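Local atomic coordinates of 1-pyrroline-5-carboxylate dehydrogenase (Thermus thermophilus, PDB entry 1UZB), a protein that probably catalyses the NAD(P)-dependent oxidation of glutamate semialdehyde, formed from 1-pyrroline-5-carboxylate, to glutamate, as an aldehyde dehydrogenase family enzyme. Residues A[186-195]-A[212-223]. Residues are numbered along the deposited sequence; the frame is centred on the assembly and turned at random.
Sequences PVAIFTGMIV and AVVVGAKVFEIF
P186 meets A212 and V215, and V187 meets V215, where helices 188-199 and 213-226 begin. The axes of their parts 188-195 and 213-223 approach to 10.5 Å and cross at -45°; the helices run in broadly the same direction. No direct hydrogen bond joins the segments. One water bridges them, donating to P186 O and A212 O, each at 3.0 Å.

P186 CB presses on A212 CB at 3.2 Å, and V215 CG1 lies against the same CB. V215 CG1 sits between its backbone N and carbonyl carbon (chi1 75°), leaving CG2 to meet V187. V187 CG2 and V215 CG2 are 3.2 Å apart, as tight as the P186-A212 pair.

F190 reaches across the middle. Its CG is anti to the backbone N (chi1 180°), and the ring extends to G216. G216 CA makes an off-centre CH-pi contact, 4.3 Å from the ring centroid. The bridging water lies near the rim of one ring face, and I194 CD1 covers the centre of the opposite face. F190 CZ meets the edge of the F220 ring, 3.6 Å from F220 CE1. Farther along, F223 packs on I194 and V195.

T191 OG1 touches V219 CG1 and donates to V187 O at 2.7 Å.

Helix 188-199 links parallel strands 165-180 and 203-207, and helix 213-226 links 203-207 to parallel strand 233-235. The contact thus packs the helices of two successive beta-alpha-beta units, consistent with the family's Rossmann-like cofactor domain. Helix 128-149 packs on P186, V187 and T191, and strand 233-235 on I194, F220 and F223.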
loop_
_atom_site.group_PDB
_atom_site.type_symbol
_atom_site.label_atom_id
_atom_site.label_comp_id
_atom_site.label_asym_id
_atom_site.label_seq_id
_atom_site.Cartn_x
_atom_site.Cartn_y
_atom_site.Cartn_z
ATOM N N PRO A 186 -9.053 21.495 -32.325
ATOM C CA PRO A 186 -10.344 20.902 -32.674
ATOM C C PRO A 186 -10.482 19.392 -32.635
ATOM O O PRO A 186 -11.574 18.865 -32.850
ATOM C CB PRO A 186 -10.621 21.490 -34.047
ATOM C CG PRO A 186 -9.277 21.522 -34.650
ATOM C CD PRO A 186 -8.379 22.009 -33.533
ATOM N N VAL A 187 -9.382 18.690 -32.403
ATOM C CA VAL A 187 -9.465 17.246 -32.254
ATOM C C VAL A 187 -9.158 16.969 -30.782
ATOM O O VAL A 187 -9.976 16.397 -30.075
ATOM C CB VAL A 187 -8.466 16.481 -33.150
ATOM C CG1 VAL A 187 -8.583 14.982 -32.882
ATOM C CG2 VAL A 187 -8.763 16.761 -34.613
ATOM N N ALA A 188 -8.002 17.429 -30.315
ATOM C CA ALA A 188 -7.589 17.212 -28.931
ATOM C C ALA A 188 -8.532 17.737 -27.845
ATOM O O ALA A 188 -9.060 16.959 -27.053
ATOM C CB ALA A 188 -6.197 17.791 -28.711
ATOM N N ILE A 189 -8.729 19.052 -27.788
ATOM C CA ILE A 189 -9.587 19.627 -26.755
ATOM C C ILE A 189 -11.059 19.268 -26.962
ATOM O O ILE A 189 -11.789 19.031 -26.004
ATOM C CB ILE A 189 -9.371 21.149 -26.669
ATOM C CG1 ILE A 189 -7.933 21.414 -26.207
ATOM C CG2 ILE A 189 -10.357 21.781 -25.692
ATOM C CD1 ILE A 189 -7.565 22.876 -26.119
ATOM N N PHE A 190 -11.483 19.215 -28.218
ATOM C CA PHE A 190 -12.846 18.827 -28.562
ATOM C C PHE A 190 -13.094 17.444 -27.942
ATOM O O PHE A 190 -14.079 17.225 -27.240
ATOM C CB PHE A 190 -12.964 18.761 -30.089
ATOM C CG PHE A 190 -14.322 18.361 -30.594
ATOM C CD1 PHE A 190 -15.377 19.266 -30.592
ATOM C CD2 PHE A 190 -14.531 17.091 -31.118
ATOM C CE1 PHE A 190 -16.624 18.912 -31.113
ATOM C CE2 PHE A 190 -15.773 16.724 -31.641
ATOM C CZ PHE A 190 -16.821 17.638 -31.640
ATOM N N THR A 191 -12.171 16.519 -28.181
ATOM C CA THR A 191 -12.290 15.161 -27.660
ATOM C C THR A 191 -12.216 15.089 -26.135
ATOM O O THR A 191 -13.068 14.465 -25.495
ATOM C CB THR A 191 -11.193 14.262 -28.246
ATOM O OG1 THR A 191 -11.366 14.163 -29.665
ATOM C CG2 THR A 191 -11.260 12.871 -27.641
ATOM N N GLY A 192 -11.203 15.724 -25.552
ATOM C CA GLY A 192 -11.048 15.694 -24.109
ATOM C C GLY A 192 -12.233 16.241 -23.336
ATOM O O GLY A 192 -12.677 15.652 -22.344
ATOM N N MET A 193 -12.749 17.375 -23.792
ATOM C CA MET A 193 -13.877 18.025 -23.134
ATOM C C MET A 193 -15.153 17.194 -23.162
ATOM O O MET A 193 -16.027 17.355 -22.307
ATOM C CB MET A 193 -14.153 19.380 -23.782
ATOM C CG MET A 193 -13.024 20.378 -23.648
ATOM S SD MET A 193 -13.457 21.933 -24.441
ATOM C CE MET A 193 -14.404 22.612 -23.144
ATOM N N ILE A 194 -15.254 16.311 -24.151
ATOM C CA ILE A 194 -16.414 15.441 -24.311
ATOM C C ILE A 194 -16.261 14.118 -23.561
ATOM O O ILE A 194 -17.117 13.750 -22.755
ATOM C CB ILE A 194 -16.653 15.095 -25.804
ATOM C CG1 ILE A 194 -17.031 16.353 -26.587
ATOM C CG2 ILE A 194 -17.737 14.028 -25.931
ATOM C CD1 ILE A 194 -17.108 16.129 -28.081
ATOM N N VAL A 195 -15.162 13.410 -23.816
ATOM C CA VAL A 195 -14.974 12.101 -23.203
ATOM C C VAL A 195 -14.722 12.094 -21.703
ATOM O O VAL A 195 -14.992 11.092 -21.048
ATOM C CB VAL A 195 -13.860 11.281 -23.931
ATOM C CG1 VAL A 195 -14.201 11.146 -25.411
ATOM C CG2 VAL A 195 -12.502 11.932 -23.752
ATOM N N ALA A 212 -13.764 24.724 -37.403
ATOM C CA ALA A 212 -13.314 23.340 -37.357
ATOM C C ALA A 212 -14.442 22.317 -37.279
ATOM O O ALA A 212 -14.303 21.274 -36.638
ATOM C CB ALA A 212 -12.363 23.160 -36.172
ATOM N N VAL A 213 -15.551 22.600 -37.951
ATOM C CA VAL A 213 -16.694 21.690 -37.931
ATOM C C VAL A 213 -16.459 20.357 -38.653
ATOM O O VAL A 213 -17.030 19.335 -38.272
ATOM C CB VAL A 213 -17.952 22.358 -38.536
ATOM C CG1 VAL A 213 -18.377 23.531 -37.673
ATOM C CG2 VAL A 213 -17.672 22.815 -39.962
ATOM N N VAL A 214 -15.623 20.352 -39.687
ATOM C CA VAL A 214 -15.384 19.110 -40.415
ATOM C C VAL A 214 -14.624 18.079 -39.594
ATOM O O VAL A 214 -15.017 16.914 -39.536
ATOM C CB VAL A 214 -14.620 19.355 -41.736
ATOM C CG1 VAL A 214 -14.268 18.025 -42.392
ATOM C CG2 VAL A 214 -15.478 20.184 -42.681
ATOM N N VAL A 215 -13.536 18.492 -38.956
ATOM C CA VAL A 215 -12.782 17.535 -38.162
ATOM C C VAL A 215 -13.598 17.074 -36.949
ATOM O O VAL A 215 -13.430 15.951 -36.471
ATOM C CB VAL A 215 -11.416 18.107 -37.720
ATOM C CG1 VAL A 215 -11.594 19.116 -36.599
ATOM C CG2 VAL A 215 -10.501 16.966 -37.308
ATOM N N GLY A 216 -14.487 17.936 -36.461
ATOM C CA GLY A 216 -15.333 17.560 -35.344
ATOM C C GLY A 216 -16.277 16.451 -35.784
ATOM O O GLY A 216 -16.567 15.518 -35.030
ATOM N N ALA A 217 -16.762 16.554 -37.016
ATOM C CA ALA A 217 -17.655 15.539 -37.556
ATOM C C ALA A 217 -16.913 14.208 -37.670
ATOM O O ALA A 217 -17.474 13.156 -37.377
ATOM C CB ALA A 217 -18.179 15.968 -38.920
ATOM N N LYS A 218 -15.650 14.255 -38.088
ATOM C CA LYS A 218 -14.866 13.033 -38.218
ATOM C C LYS A 218 -14.640 12.383 -36.859
ATOM O O LYS A 218 -14.578 11.157 -36.756
ATOM C CB LYS A 218 -13.533 13.313 -38.919
ATOM C CG LYS A 218 -13.701 13.691 -40.381
ATOM C CD LYS A 218 -12.368 13.748 -41.108
ATOM C CE LYS A 218 -12.564 14.038 -42.587
ATOM N NZ LYS A 218 -11.293 13.900 -43.343
ATOM N N VAL A 219 -14.516 13.192 -35.810
ATOM C CA VAL A 219 -14.352 12.630 -34.477
ATOM C C VAL A 219 -15.660 11.917 -34.120
ATOM O O VAL A 219 -15.642 10.843 -33.521
ATOM C CB VAL A 219 -14.024 13.731 -33.436
ATOM C CG1 VAL A 219 -14.123 13.166 -32.023
ATOM C CG2 VAL A 219 -12.614 14.268 -33.688
ATOM N N PHE A 220 -16.798 12.493 -34.504
ATOM C CA PHE A 220 -18.067 11.840 -34.209
ATOM C C PHE A 220 -18.266 10.557 -35.001
ATOM O O PHE A 220 -18.972 9.654 -34.551
ATOM C CB PHE A 220 -19.250 12.793 -34.389
ATOM C CG PHE A 220 -19.674 13.435 -33.105
ATOM C CD1 PHE A 220 -18.928 14.471 -32.553
ATOM C CD2 PHE A 220 -20.752 12.929 -32.383
ATOM C CE1 PHE A 220 -19.240 14.989 -31.302
ATOM C CE2 PHE A 220 -21.074 13.440 -31.128
ATOM C CZ PHE A 220 -20.316 14.472 -30.584
ATOM N N GLU A 221 -17.642 10.458 -36.172
ATOM C CA GLU A 221 -17.739 9.225 -36.942
ATOM C C GLU A 221 -17.093 8.139 -36.082
ATOM O O GLU A 221 -17.559 7.004 -36.039
ATOM C CB GLU A 221 -16.979 9.331 -38.265
ATOM C CG GLU A 221 -17.673 10.140 -39.342
ATOM C CD GLU A 221 -16.908 10.112 -40.649
ATOM O OE1 GLU A 221 -15.729 10.517 -40.651
ATOM O OE2 GLU A 221 -17.480 9.684 -41.672
ATOM N N ILE A 222 -16.010 8.501 -35.397
ATOM C CA ILE A 222 -15.315 7.561 -34.529
ATOM C C ILE A 222 -16.197 7.181 -33.336
ATOM O O ILE A 222 -16.301 6.002 -32.985
ATOM C CB ILE A 222 -13.976 8.153 -34.036
ATOM C CG1 ILE A 222 -13.009 8.276 -35.221
ATOM C CG2 ILE A 222 -13.372 7.268 -32.953
ATOM C CD1 ILE A 222 -11.742 9.056 -34.915
ATOM N N PHE A 223 -16.846 8.164 -32.721
ATOM C CA PHE A 223 -17.722 7.860 -31.591
ATOM C C PHE A 223 -18.844 6.916 -32.029
ATOM O O PHE A 223 -19.209 5.985 -31.305
ATOM C CB PHE A 223 -18.353 9.132 -31.007
ATOM C CG PHE A 223 -17.373 10.077 -30.347
ATOM C CD1 PHE A 223 -16.172 9.623 -29.802
ATOM C CD2 PHE A 223 -17.688 11.426 -30.229
ATOM C CE1 PHE A 223 -15.302 10.508 -29.145
ATOM C CE2 PHE A 223 -16.832 12.311 -29.579
ATOM C CZ PHE A 223 -15.638 11.853 -29.036
HETATM O O HOH W 1 -13.957 20.430 -33.806
#